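Local structure of fumarylacetoacetate hydrolase (Burkholderia xenovorans, 5TI1) at residues I39-G45 with V57-I61; S192-S196 with T281-S287; L311-R315 with A358-V362. The protein probably hydrolyses fumarylacetoacetate to fumarate and acetoacetate, the last step of phenylalanine and tyrosine breakdown, with the help of a bound divalent metal ion. All blocks are in the same frame, centred on the assembly; numbering follows the deposited sequence.

Contact 1: I39-G45 with V57-I61; sequences IQNLPFG and VGVAI
Gly45 and Gly58 face each other as an antiparallel hydrogen-bonded pair and exchange two backbone bonds, Gly45 N to Gly58 O and Gly58 N to Gly45 O, both 2.9 Å, against a single weak one at Pro43. The adjacent pair, Phe44 with Val59, is non-hydrogen-bonded, and its side chains lie side by side on one face, with Phe44 CE1 3.8 Å from Val59 CG2. Val57 CG1 comes to the edge of the same ring, near its plane. With its CG anti to the carbonyl carbon (chi1 -69°), Phe44 also meets the ring of Phe97, while Leu68 of helix 68-73 touches Phe44, Val57 and Val59. The two strands, 44-49 and 56-61, make a beta hairpin in the antiparallel sheet of the N-terminal region, and helix 102-116 packs on Leu42, Val59 and Ile61. At Pro43 the pairing loosens. Ala60 N gives only a weak bond to Pro43 O, at 3.3 Å, an oxygen that also receives a CA-H...O contact from Val59. Pro43 CG rests 3.8 Å from Ala60 CB where Trp289 of strand 284-292 touches both residues, while Val59 faces helix 102-116. Pro43 precedes the strand, and the chain before it is loop; here a water accepts from Leu42 N, its link to Ala60 O being doubtful. Last, Ile61 extends its CD1 to within 4.0 Å of Leu42 CD2 and 3.7 Å of Ile39 CA.

Contact 2: S192-S196 with T281-S287; sequences SVVVS and TFATTIS. With NA (sodium ion), chain L.
Thr281 meets Ser192 first: Ser192 OG donates to Thr281 O at 2.7 Å, approaching from above the carbonyl plane. Ser192 chi1 of 45°, with OG between the backbone N and the carbonyl carbon, turns the hydroxyl to this oxygen, and a water links the same OG to Thr284 OG1. At Ala283 the chain turns its carbonyl to a sodium ion, 2.4 Å from Ala283 O, and the ion takes a longer bond of 2.9 Å from Thr284 OG1; Asp260, Trp261 and Lys280 complete its site. Because Asp260 also binds the magnesium ion, the sodium lies beside the probable catalytic metal centre. Thr284 also starts the parallel pairing, its N bonded to Ser192 O and its O receiving Val194 N at 2.7 Å. Its CB lies near Val193 CG2, on the same face. Thr285 points to the other face, where its CG2 touches Ser196 CA at 3.7 Å; its hydroxyl is hydrogen-bonded to Trp261 NE1. Ile286 N donates to Val194 O at 3.0 Å, and Ile286 CG2 packs against Val193 CG1 across 4.0 Å, back on the face of Thr284. The last backbone bond, from Ser196 N to Ile286 O, is weak, bent to 130° at the hydrogen. Ser287 has a backbone hydrogen bond with Leu257, and its OG also bonds Leu257 N. Strand 193-195 is an outermost strand, within this chain, of a mixed sheet in which 284-292 runs parallel to it and antiparallel to 252-263 on its other side, while Leu239 of the second subunit packs on Val194 and Cys435 of strand 429-440 touches Thr285.

Contact 3: L311-R315 with A358-V362; sequences LAYLR and AHHTV
Tyr313 and His359 are joined by the one hydrogen bond of the contact, between Tyr313 OH and His359 ND1 at 2.7 Å, with either atom a possible donor. The hydroxyl comes to the edge of the imidazole, near the ring plane, while ND1 in turn lies near the plane of the phenol. His359 holds its CG anti to the backbone N (chi1 -178°), which brings ND1 to the phenol oxygen. Gln206 of the second subunit is also hydrogen-bonded to Tyr313 OH, through its NE2.

Apolar contacts fill the remainder. Val362 lays CG2 over one face of the Tyr313 ring as a CH-pi contact, 3.7 Å from the centroid and 25° off the ring normal, nearest to the rim at CD2 (3.4 Å). The opposite face is covered by Leu314 CG of its own turn, so the phenol is sandwiched between two aliphatic groups. Leu314 further places CD2 4.0 Å from His359 CB. Phe217 of the second subunit meets the Tyr313 ring and packs on Val362.

Backbone bonds shape each partner separately: Leu314 N to Leu311 O and Arg315 N to Ala312 O close the 3-10 turn that presents Tyr313, whereas Val362 N to His359 O is an i to i+3 bond within 358-362. Leu314 O adds a link to Gln355 of helix 353-362.

Chemically, the contact fixes the phenol in both position and rotation, its hydroxyl shared between an imidazole nitrogen and an amide of the other subunit. The loop before strand 321-331 is thereby joined to helix 353-362 at the subunit interface. Because an amide NE2 can only donate, Tyr313 OH is acceptor to Gln206, which could favour a hydroxyl proton directed at His359 ND1 without settling where it lies.

From the N terminus, contact 1 comes first, closing the short hairpin between strands 44-49 and 56-61 in the N-terminal region. Contact 2 closes a much longer loop, with 84 residues between its segments, and joins an outermost strand to 284-292 beside the sodium site. Contact 3 then spans 42 residues to bring a loop onto helix 353-362. The three follow in series, none nesting or crossing. Contacts 1 and 2 have their nearest atoms about 7 Å apart, and strand 284-292, which begins in contact 2, runs on to Phe44 through Ile290, joining the N-terminal sheet to the C-terminal one. Contacts 2 and 3, with centres 28 Å apart, both touch the second subunit.

Contact 1: I39-G45 with V57-I61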
ATOM      1  N   ILE B  39       7.164  33.911   4.846  1.00 47.55           N
ATOM      2  CA  ILE B  39       6.271  34.154   3.716  1.00 47.76           C
ATOM      3  C   ILE B  39       6.764  33.428   2.473  1.00 47.09           C
ATOM      4  O   ILE B  39       5.994  33.212   1.531  1.00 46.62           O
ATOM      5  CB  ILE B  39       6.109  35.669   3.456  1.00 50.34           C
ATOM      6  CG1 ILE B  39       4.838  35.945   2.647  1.00 52.75           C
ATOM      7  CG2 ILE B  39       7.339  36.222   2.764  1.00 52.12           C
ATOM      8  CD1 ILE B  39       4.624  37.413   2.314  1.00 56.07           C
ATOM      9  N   GLN B  40       8.037  33.027   2.455  1.00 47.12           N
ATOM     10  CA  GLN B  40       8.580  32.281   1.329  1.00 46.54           C
ATOM     11  C   GLN B  40       8.169  30.815   1.345  1.00 44.79           C
ATOM     12  O   GLN B  40       8.323  30.129   0.327  1.00 44.03           O
ATOM     13  CB  GLN B  40      10.111  32.390   1.314  1.00 47.69           C
ATOM     14  CG  GLN B  40      10.655  33.764   0.907  1.00 50.43           C
ATOM     15  CD  GLN B  40      10.655  34.772   2.040  1.00 54.81           C
ATOM     16  OE1 GLN B  40      10.315  34.444   3.180  1.00 50.73           O
ATOM     17  NE2 GLN B  40      11.051  36.009   1.734  1.00 54.37           N
ATOM     18  N   ASN B  41       7.650  30.321   2.467  1.00 43.33           N
ATOM     19  CA  ASN B  41       7.325  28.907   2.588  1.00 43.92           C
ATOM     20  C   ASN B  41       5.942  28.629   2.015  1.00 43.82           C
ATOM     21  O   ASN B  41       5.819  28.127   0.891  1.00 39.14           O
ATOM     22  CB  ASN B  41       7.413  28.464   4.051  1.00 39.69           C
ATOM     23  CG  ASN B  41       7.301  26.955   4.204  1.00 37.65           C
ATOM     24  OD1 ASN B  41       6.961  26.246   3.259  1.00 36.76           O
ATOM     25  ND2 ASN B  41       7.596  26.460   5.394  1.00 43.01           N
ATOM     26  N   LEU B  42       4.900  28.955   2.784  1.00 39.89           N
ATOM     27  CA  LEU B  42       3.510  28.719   2.414  1.00 38.71           C
ATOM     28  C   LEU B  42       3.249  27.226   2.201  1.00 45.14           C
ATOM     29  O   LEU B  42       2.892  26.801   1.090  1.00 42.75           O
ATOM     30  CB  LEU B  42       3.153  29.528   1.162  1.00 40.03           C
ATOM     31  CG  LEU B  42       3.544  31.006   1.251  1.00 45.71           C
ATOM     32  CD1 LEU B  42       3.178  31.761  -0.025  1.00 43.69           C
ATOM     33  CD2 LEU B  42       2.907  31.654   2.474  1.00 43.08           C
ATOM     34  N   PRO B  43       3.411  26.401   3.232  1.00 35.51           N
ATOM     35  CA  PRO B  43       3.127  24.973   3.084  1.00 33.76           C
ATOM     36  C   PRO B  43       1.645  24.689   3.278  1.00 37.89           C
ATOM     37  O   PRO B  43       0.910  25.476   3.876  1.00 35.30           O
ATOM     38  CB  PRO B  43       3.954  24.339   4.203  1.00 33.13           C
ATOM     39  CG  PRO B  43       3.888  25.380   5.310  1.00 34.13           C
ATOM     40  CD  PRO B  43       3.837  26.737   4.608  1.00 35.83           C
ATOM     41  N   PHE B  44       1.217  23.529   2.775  1.00 31.76           N
ATOM     42  CA  PHE B  44      -0.181  23.116   2.815  1.00 32.41           C
ATOM     43  C   PHE B  44      -0.408  22.028   3.856  1.00 29.84           C
ATOM     44  O   PHE B  44       0.420  21.124   4.017  1.00 35.82           O
ATOM     45  CB  PHE B  44      -0.650  22.605   1.449  1.00 32.00           C
ATOM     46  CG  PHE B  44      -0.750  23.675   0.408  1.00 32.14           C
ATOM     47  CD1 PHE B  44      -1.928  24.377   0.230  1.00 32.90           C
ATOM     48  CD2 PHE B  44       0.333  23.977  -0.390  1.00 32.78           C
ATOM     49  CE1 PHE B  44      -2.023  25.371  -0.733  1.00 42.30           C
ATOM     50  CE2 PHE B  44       0.249  24.969  -1.359  1.00 38.48           C
ATOM     51  CZ  PHE B  44      -0.931  25.666  -1.528  1.00 42.86           C
ATOM     52  N   GLY B  45      -1.552  22.110   4.537  1.00 29.75           N
ATOM     53  CA  GLY B  45      -1.958  21.119   5.513  1.00 28.72           C
ATOM     54  C   GLY B  45      -3.467  21.054   5.620  1.00 28.69           C
ATOM     55  O   GLY B  45      -4.197  21.757   4.917  1.00 33.61           O
ATOM     56  N   VAL B  57      -8.451  23.019   4.278  1.00 35.89           N
ATOM     57  CA  VAL B  57      -7.080  23.246   3.844  1.00 31.62           C
ATOM     58  C   VAL B  57      -6.540  24.508   4.500  1.00 42.47           C
ATOM     59  O   VAL B  57      -7.200  25.555   4.509  1.00 34.07           O
ATOM     60  CB  VAL B  57      -7.004  23.345   2.315  1.00 31.96           C
ATOM     61  CG1 VAL B  57      -5.593  23.667   1.910  1.00 32.06           C
ATOM     62  CG2 VAL B  57      -7.466  22.034   1.690  1.00 30.88           C
ATOM     63  N   GLY B  58      -5.326  24.416   5.041  1.00 35.91           N
ATOM     64  CA  GLY B  58      -4.681  25.555   5.645  1.00 34.37           C
ATOM     65  C   GLY B  58      -3.281  25.743   5.101  1.00 34.77           C
ATOM     66  O   GLY B  58      -2.653  24.818   4.586  1.00 32.56           O
ATOM     67  N   VAL B  59      -2.803  26.976   5.217  1.00 35.01           N
ATOM     68  CA  VAL B  59      -1.432  27.319   4.869  1.00 35.51           C
ATOM     69  C   VAL B  59      -0.793  27.975   6.085  1.00 36.21           C
ATOM     70  O   VAL B  59      -1.329  28.950   6.624  1.00 37.38           O
ATOM     71  CB  VAL B  59      -1.371  28.241   3.633  1.00 38.83           C
ATOM     72  CG1 VAL B  59       0.042  28.749   3.413  1.00 37.77           C
ATOM     73  CG2 VAL B  59      -1.850  27.493   2.402  1.00 37.18           C
ATOM     74  N   ALA B  60       0.343  27.436   6.518  1.00 35.60           N
ATOM     75  CA  ALA B  60       1.037  27.993   7.673  1.00 36.29           C
ATOM     76  C   ALA B  60       1.720  29.303   7.311  1.00 38.20           C
ATOM     77  O   ALA B  60       2.339  29.436   6.248  1.00 43.79           O
ATOM     78  CB  ALA B  60       2.070  27.008   8.212  1.00 35.24           C
ATOM     79  N   ILE B  61       1.611  30.275   8.209  1.00 39.43           N
ATOM     80  CA  ILE B  61       2.335  31.532   8.076  1.00 41.43           C
ATOM     81  C   ILE B  61       2.662  32.017   9.486  1.00 45.18           C
ATOM     82  O   ILE B  61       1.764  32.191  10.322  1.00 42.40           O
ATOM     83  CB  ILE B  61       1.528  32.557   7.252  1.00 44.44           C
ATOM     84  CG1 ILE B  61       2.360  33.814   6.989  1.00 45.13           C
ATOM     85  CG2 ILE B  61       0.165  32.857   7.882  1.00 44.81           C
ATOM     86  CD1 ILE B  61       3.436  33.595   5.948  1.00 45.26           C
TER
HETATM   87  O   HOH W   1       4.638  29.747   5.538  1.00 30.84           O

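Contact 2: S192-S196 with T281-S287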
ATOM      1  N   SER B 192      -0.806   2.585   8.229  1.00 18.27           N
ATOM      2  CA  SER B 192      -0.191   2.947   9.498  1.00 19.60           C
ATOM      3  C   SER B 192       0.661   4.212   9.411  1.00 23.40           C
ATOM      4  O   SER B 192       1.444   4.481  10.325  1.00 22.43           O
ATOM      5  CB  SER B 192       0.660   1.794  10.021  1.00 18.91           C
ATOM      6  OG  SER B 192       1.450   1.257   8.972  1.00 25.93           O
ATOM      7  N   VAL B 193       0.531   5.005   8.355  1.00 19.84           N
ATOM      8  CA  VAL B 193       1.166   6.323   8.374  1.00 19.89           C
ATOM      9  C   VAL B 193       0.269   7.250   9.180  1.00 19.92           C
ATOM     10  O   VAL B 193      -0.906   7.427   8.842  1.00 23.04           O
ATOM     11  CB  VAL B 193       1.402   6.870   6.961  1.00 20.07           C
ATOM     12  CG1 VAL B 193       2.072   8.253   7.048  1.00 20.89           C
ATOM     13  CG2 VAL B 193       2.231   5.898   6.144  1.00 20.08           C
ATOM     14  N   VAL B 194       0.817   7.831  10.255  1.00 20.43           N
ATOM     15  CA  VAL B 194       0.064   8.677  11.167  1.00 28.13           C
ATOM     16  C   VAL B 194       0.748  10.032  11.277  1.00 26.02           C
ATOM     17  O   VAL B 194       1.949  10.169  11.039  1.00 23.96           O
ATOM     18  CB  VAL B 194      -0.070   8.032  12.567  1.00 25.02           C
ATOM     19  CG1 VAL B 194      -0.750   6.677  12.450  1.00 24.40           C
ATOM     20  CG2 VAL B 194       1.305   7.884  13.199  1.00 20.98           C
ATOM     21  N   VAL B 195      -0.031  11.036  11.690  1.00 21.69           N
ATOM     22  CA  VAL B 195       0.473  12.402  11.778  1.00 22.95           C
ATOM     23  C   VAL B 195       1.256  12.602  13.075  1.00 25.86           C
ATOM     24  O   VAL B 195       1.056  11.909  14.072  1.00 27.47           O
ATOM     25  CB  VAL B 195      -0.673  13.427  11.654  1.00 25.97           C
ATOM     26  CG1 VAL B 195      -1.506  13.461  12.934  1.00 22.75           C
ATOM     27  CG2 VAL B 195      -0.125  14.835  11.313  1.00 24.13           C
ATOM     28  N   SER B 196       2.156  13.591  13.044  1.00 27.72           N
ATOM     29  CA  SER B 196       2.954  13.984  14.199  1.00 24.78           C
ATOM     30  C   SER B 196       2.093  14.149  15.447  1.00 25.18           C
ATOM     31  O   SER B 196       0.992  14.705  15.398  1.00 27.20           O
ATOM     32  CB  SER B 196       3.681  15.296  13.882  1.00 28.79           C
ATOM     33  OG  SER B 196       4.494  15.723  14.957  1.00 30.00           O
ATOM     34  N   THR B 281       5.592  -1.858   9.804  1.00 21.77           N
ATOM     35  CA  THR B 281       4.234  -1.433   9.523  1.00 24.20           C
ATOM     36  C   THR B 281       3.445  -1.068  10.768  1.00 24.64           C
ATOM     37  O   THR B 281       2.277  -0.694  10.638  1.00 25.44           O
ATOM     38  CB  THR B 281       3.485  -2.535   8.779  1.00 29.21           C
ATOM     39  OG1 THR B 281       3.369  -3.673   9.640  1.00 22.62           O
ATOM     40  CG2 THR B 281       4.225  -2.917   7.486  1.00 20.71           C
ATOM     41  N   PHE B 282       4.031  -1.181  11.966  1.00 22.28           N
ATOM     42  CA  PHE B 282       3.274  -0.843  13.170  1.00 25.81           C
ATOM     43  C   PHE B 282       3.073   0.666  13.322  1.00 24.13           C
ATOM     44  O   PHE B 282       2.155   1.084  14.032  1.00 24.18           O
ATOM     45  CB  PHE B 282       3.960  -1.425  14.416  1.00 27.88           C
ATOM     46  CG  PHE B 282       5.328  -0.853  14.690  1.00 26.84           C
ATOM     47  CD1 PHE B 282       6.460  -1.440  14.154  1.00 28.41           C
ATOM     48  CD2 PHE B 282       5.475   0.259  15.503  1.00 22.04           C
ATOM     49  CE1 PHE B 282       7.720  -0.915  14.407  1.00 28.39           C
ATOM     50  CE2 PHE B 282       6.723   0.788  15.764  1.00 24.66           C
ATOM     51  CZ  PHE B 282       7.850   0.203  15.213  1.00 27.33           C
ATOM     52  N   ALA B 283       3.891   1.481  12.656  1.00 20.71           N
ATOM     53  CA  ALA B 283       3.785   2.937  12.741  1.00 20.81           C
ATOM     54  C   ALA B 283       4.785   3.613  11.813  1.00 22.85           C
ATOM     55  O   ALA B 283       5.949   3.214  11.752  1.00 25.13           O
ATOM     56  CB  ALA B 283       4.029   3.437  14.169  1.00 21.23           C
ATOM     57  N   THR B 284       4.332   4.634  11.094  1.00 23.49           N
ATOM     58  CA  THR B 284       5.202   5.551  10.381  1.00 21.79           C
ATOM     59  C   THR B 284       4.620   6.936  10.597  1.00 26.67           C
ATOM     60  O   THR B 284       3.416   7.126  10.417  1.00 22.80           O
ATOM     61  CB  THR B 284       5.284   5.205   8.885  1.00 23.33           C
ATOM     62  OG1 THR B 284       5.825   3.885   8.720  1.00 26.44           O
ATOM     63  CG2 THR B 284       6.170   6.204   8.161  1.00 24.94           C
ATOM     64  N   THR B 285       5.447   7.891  11.026  1.00 26.26           N
ATOM     65  CA  THR B 285       4.965   9.226  11.358  1.00 26.83           C
ATOM     66  C   THR B 285       5.432  10.228  10.305  1.00 23.62           C
ATOM     67  O   THR B 285       6.585  10.189   9.868  1.00 28.22           O
ATOM     68  CB  THR B 285       5.445   9.652  12.760  1.00 29.68           C
ATOM     69  OG1 THR B 285       5.010   8.694  13.728  1.00 27.11           O
ATOM     70  CG2 THR B 285       4.880  11.011  13.147  1.00 25.53           C
ATOM     71  N   ILE B 286       4.538  11.122   9.883  1.00 25.11           N
ATOM     72  CA  ILE B 286       4.955  12.247   9.054  1.00 25.58           C
ATOM     73  C   ILE B 286       4.549  13.562   9.709  1.00 31.77           C
ATOM     74  O   ILE B 286       3.595  13.637  10.495  1.00 27.73           O
ATOM     75  CB  ILE B 286       4.413  12.174   7.604  1.00 23.97           C
ATOM     76  CG1 ILE B 286       2.879  12.198   7.566  1.00 25.84           C
ATOM     77  CG2 ILE B 286       4.964  10.940   6.892  1.00 23.57           C
ATOM     78  CD1 ILE B 286       2.316  12.313   6.130  1.00 28.40           C
ATOM     79  N   SER B 287       5.307  14.608   9.384  1.00 26.41           N
ATOM     80  CA  SER B 287       4.951  15.953   9.779  1.00 26.77           C
ATOM     81  C   SER B 287       3.685  16.392   9.042  1.00 34.21           C
ATOM     82  O   SER B 287       3.345  15.847   7.984  1.00 27.94           O
ATOM     83  CB  SER B 287       6.108  16.909   9.480  1.00 28.12           C
ATOM     84  OG  SER B 287       6.458  16.861   8.111  1.00 32.04           O
TER
HETATM   85 NA    NA L 502       7.607   2.285  10.314  0.78 22.53          NA
HETATM   86  O   HOH W   2       3.647   2.418   7.769  1.00 16.39           O

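Contact 3: L311-R315 with A358-V362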
ATOM      1  N   LEU B 311      22.566   3.129 -15.336  1.00 40.65           N
ATOM      2  CA  LEU B 311      21.932   2.864 -16.621  1.00 40.14           C
ATOM      3  C   LEU B 311      21.185   4.094 -17.114  1.00 46.93           C
ATOM      4  O   LEU B 311      20.763   4.928 -16.308  1.00 42.76           O
ATOM      5  CB  LEU B 311      20.979   1.672 -16.502  1.00 45.61           C
ATOM      6  CG  LEU B 311      21.590   0.275 -16.490  1.00 39.14           C
ATOM      7  CD1 LEU B 311      20.603  -0.703 -15.904  1.00 37.55           C
ATOM      8  CD2 LEU B 311      21.960  -0.146 -17.904  1.00 40.03           C
ATOM      9  N   ALA B 312      20.992   4.189 -18.434  1.00 39.92           N
ATOM     10  CA  ALA B 312      20.520   5.429 -19.048  1.00 39.97           C
ATOM     11  C   ALA B 312      19.209   5.920 -18.441  1.00 38.30           C
ATOM     12  O   ALA B 312      19.038   7.124 -18.209  1.00 39.32           O
ATOM     13  CB  ALA B 312      20.370   5.241 -20.565  1.00 40.30           C
ATOM     14  N   TYR B 313      18.269   5.010 -18.166  1.00 36.72           N
ATOM     15  CA  TYR B 313      16.956   5.460 -17.708  1.00 38.61           C
ATOM     16  C   TYR B 313      17.027   6.164 -16.351  1.00 37.58           C
ATOM     17  O   TYR B 313      16.086   6.876 -15.988  1.00 35.40           O
ATOM     18  CB  TYR B 313      15.951   4.286 -17.672  1.00 33.65           C
ATOM     19  CG  TYR B 313      15.977   3.438 -16.409  1.00 33.00           C
ATOM     20  CD1 TYR B 313      16.829   2.346 -16.306  1.00 39.48           C
ATOM     21  CD2 TYR B 313      15.141   3.718 -15.333  1.00 31.86           C
ATOM     22  CE1 TYR B 313      16.862   1.569 -15.163  1.00 34.43           C
ATOM     23  CE2 TYR B 313      15.170   2.945 -14.177  1.00 31.34           C
ATOM     24  CZ  TYR B 313      16.031   1.867 -14.102  1.00 33.76           C
ATOM     25  OH  TYR B 313      16.085   1.085 -12.965  1.00 31.61           O
ATOM     26  N   LEU B 314      18.130   6.033 -15.618  1.00 36.09           N
ATOM     27  CA  LEU B 314      18.281   6.686 -14.321  1.00 38.09           C
ATOM     28  C   LEU B 314      19.093   7.978 -14.371  1.00 39.63           C
ATOM     29  O   LEU B 314      19.301   8.605 -13.322  1.00 40.67           O
ATOM     30  CB  LEU B 314      18.925   5.721 -13.316  1.00 39.31           C
ATOM     31  CG  LEU B 314      18.035   4.578 -12.833  1.00 34.71           C
ATOM     32  CD1 LEU B 314      18.870   3.478 -12.216  1.00 39.03           C
ATOM     33  CD2 LEU B 314      17.018   5.097 -11.841  1.00 33.37           C
ATOM     34  N   ARG B 315      19.551   8.401 -15.545  1.00 38.83           N
ATOM     35  CA  ARG B 315      20.441   9.551 -15.651  1.00 40.58           C
ATOM     36  C   ARG B 315      19.646  10.848 -15.751  1.00 42.65           C
ATOM     37  O   ARG B 315      18.568  10.882 -16.345  1.00 39.33           O
ATOM     38  CB  ARG B 315      21.359   9.407 -16.868  1.00 48.87           C
ATOM     39  CG  ARG B 315      22.234   8.172 -16.832  1.00 42.61           C
ATOM     40  CD  ARG B 315      23.121   8.086 -18.056  1.00 47.33           C
ATOM     41  NE  ARG B 315      23.706   6.755 -18.180  1.00 51.09           N
ATOM     42  CZ  ARG B 315      24.343   6.308 -19.256  1.00 53.56           C
ATOM     43  NH1 ARG B 315      24.485   7.085 -20.324  1.00 55.46           N
ATOM     44  NH2 ARG B 315      24.837   5.076 -19.266  1.00 54.47           N
ATOM     45  N   ALA B 358      11.552   7.536 -11.133  1.00 32.88           N
ATOM     46  CA  ALA B 358      11.849   6.910 -12.417  1.00 33.77           C
ATOM     47  C   ALA B 358      11.995   5.404 -12.259  1.00 31.50           C
ATOM     48  O   ALA B 358      11.390   4.624 -13.008  1.00 30.00           O
ATOM     49  CB  ALA B 358      13.119   7.522 -13.008  1.00 30.62           C
ATOM     50  N   HIS B 359      12.759   4.975 -11.256  1.00 28.81           N
ATOM     51  CA  HIS B 359      12.886   3.546 -11.013  1.00 28.43           C
ATOM     52  C   HIS B 359      11.565   2.938 -10.552  1.00 33.34           C
ATOM     53  O   HIS B 359      11.199   1.842 -10.995  1.00 32.92           O
ATOM     54  CB  HIS B 359      13.986   3.282  -9.994  1.00 29.20           C
ATOM     55  CG  HIS B 359      14.208   1.830  -9.728  1.00 30.26           C
ATOM     56  ND1 HIS B 359      14.836   0.998 -10.628  1.00 30.16           N
ATOM     57  CD2 HIS B 359      13.847   1.051  -8.680  1.00 29.18           C
ATOM     58  CE1 HIS B 359      14.876  -0.227 -10.134  1.00 32.84           C
ATOM     59  NE2 HIS B 359      14.281  -0.222  -8.956  1.00 30.56           N
ATOM     60  N   HIS B 360      10.830   3.638  -9.677  1.00 29.30           N
ATOM     61  CA  HIS B 360       9.542   3.132  -9.195  1.00 29.65           C
ATOM     62  C   HIS B 360       8.620   2.737 -10.348  1.00 26.26           C
ATOM     63  O   HIS B 360       7.898   1.737 -10.263  1.00 28.94           O
ATOM     64  CB  HIS B 360       8.854   4.183  -8.320  1.00 24.60           C
ATOM     65  CG  HIS B 360       7.840   3.618  -7.370  1.00 23.98           C
ATOM     66  ND1 HIS B 360       7.086   2.498  -7.656  1.00 26.10           N
ATOM     67  CD2 HIS B 360       7.464   4.015  -6.129  1.00 28.01           C
ATOM     68  CE1 HIS B 360       6.287   2.235  -6.636  1.00 28.36           C
ATOM     69  NE2 HIS B 360       6.494   3.142  -5.697  1.00 25.80           N
ATOM     70  N   THR B 361       8.634   3.504 -11.434  1.00 24.85           N
ATOM     71  CA  THR B 361       7.697   3.307 -12.533  1.00 25.87           C
ATOM     72  C   THR B 361       8.315   2.661 -13.772  1.00 29.20           C
ATOM     73  O   THR B 361       7.595   2.437 -14.754  1.00 26.60           O
ATOM     74  CB  THR B 361       7.067   4.653 -12.917  1.00 28.57           C
ATOM     75  OG1 THR B 361       8.079   5.516 -13.472  1.00 25.58           O
ATOM     76  CG2 THR B 361       6.460   5.315 -11.683  1.00 25.54           C
ATOM     77  N   VAL B 362       9.616   2.341 -13.758  1.00 25.87           N
ATOM     78  CA  VAL B 362      10.281   1.918 -14.988  1.00 28.24           C
ATOM     79  C   VAL B 362       9.704   0.607 -15.511  1.00 34.68           C
ATOM     80  O   VAL B 362       9.730   0.342 -16.721  1.00 26.33           O
ATOM     81  CB  VAL B 362      11.802   1.810 -14.771  1.00 32.98           C
ATOM     82  CG1 VAL B 362      12.137   0.624 -13.880  1.00 29.30           C
ATOM     83  CG2 VAL B 362      12.519   1.702 -16.122  1.00 28.93           C
TER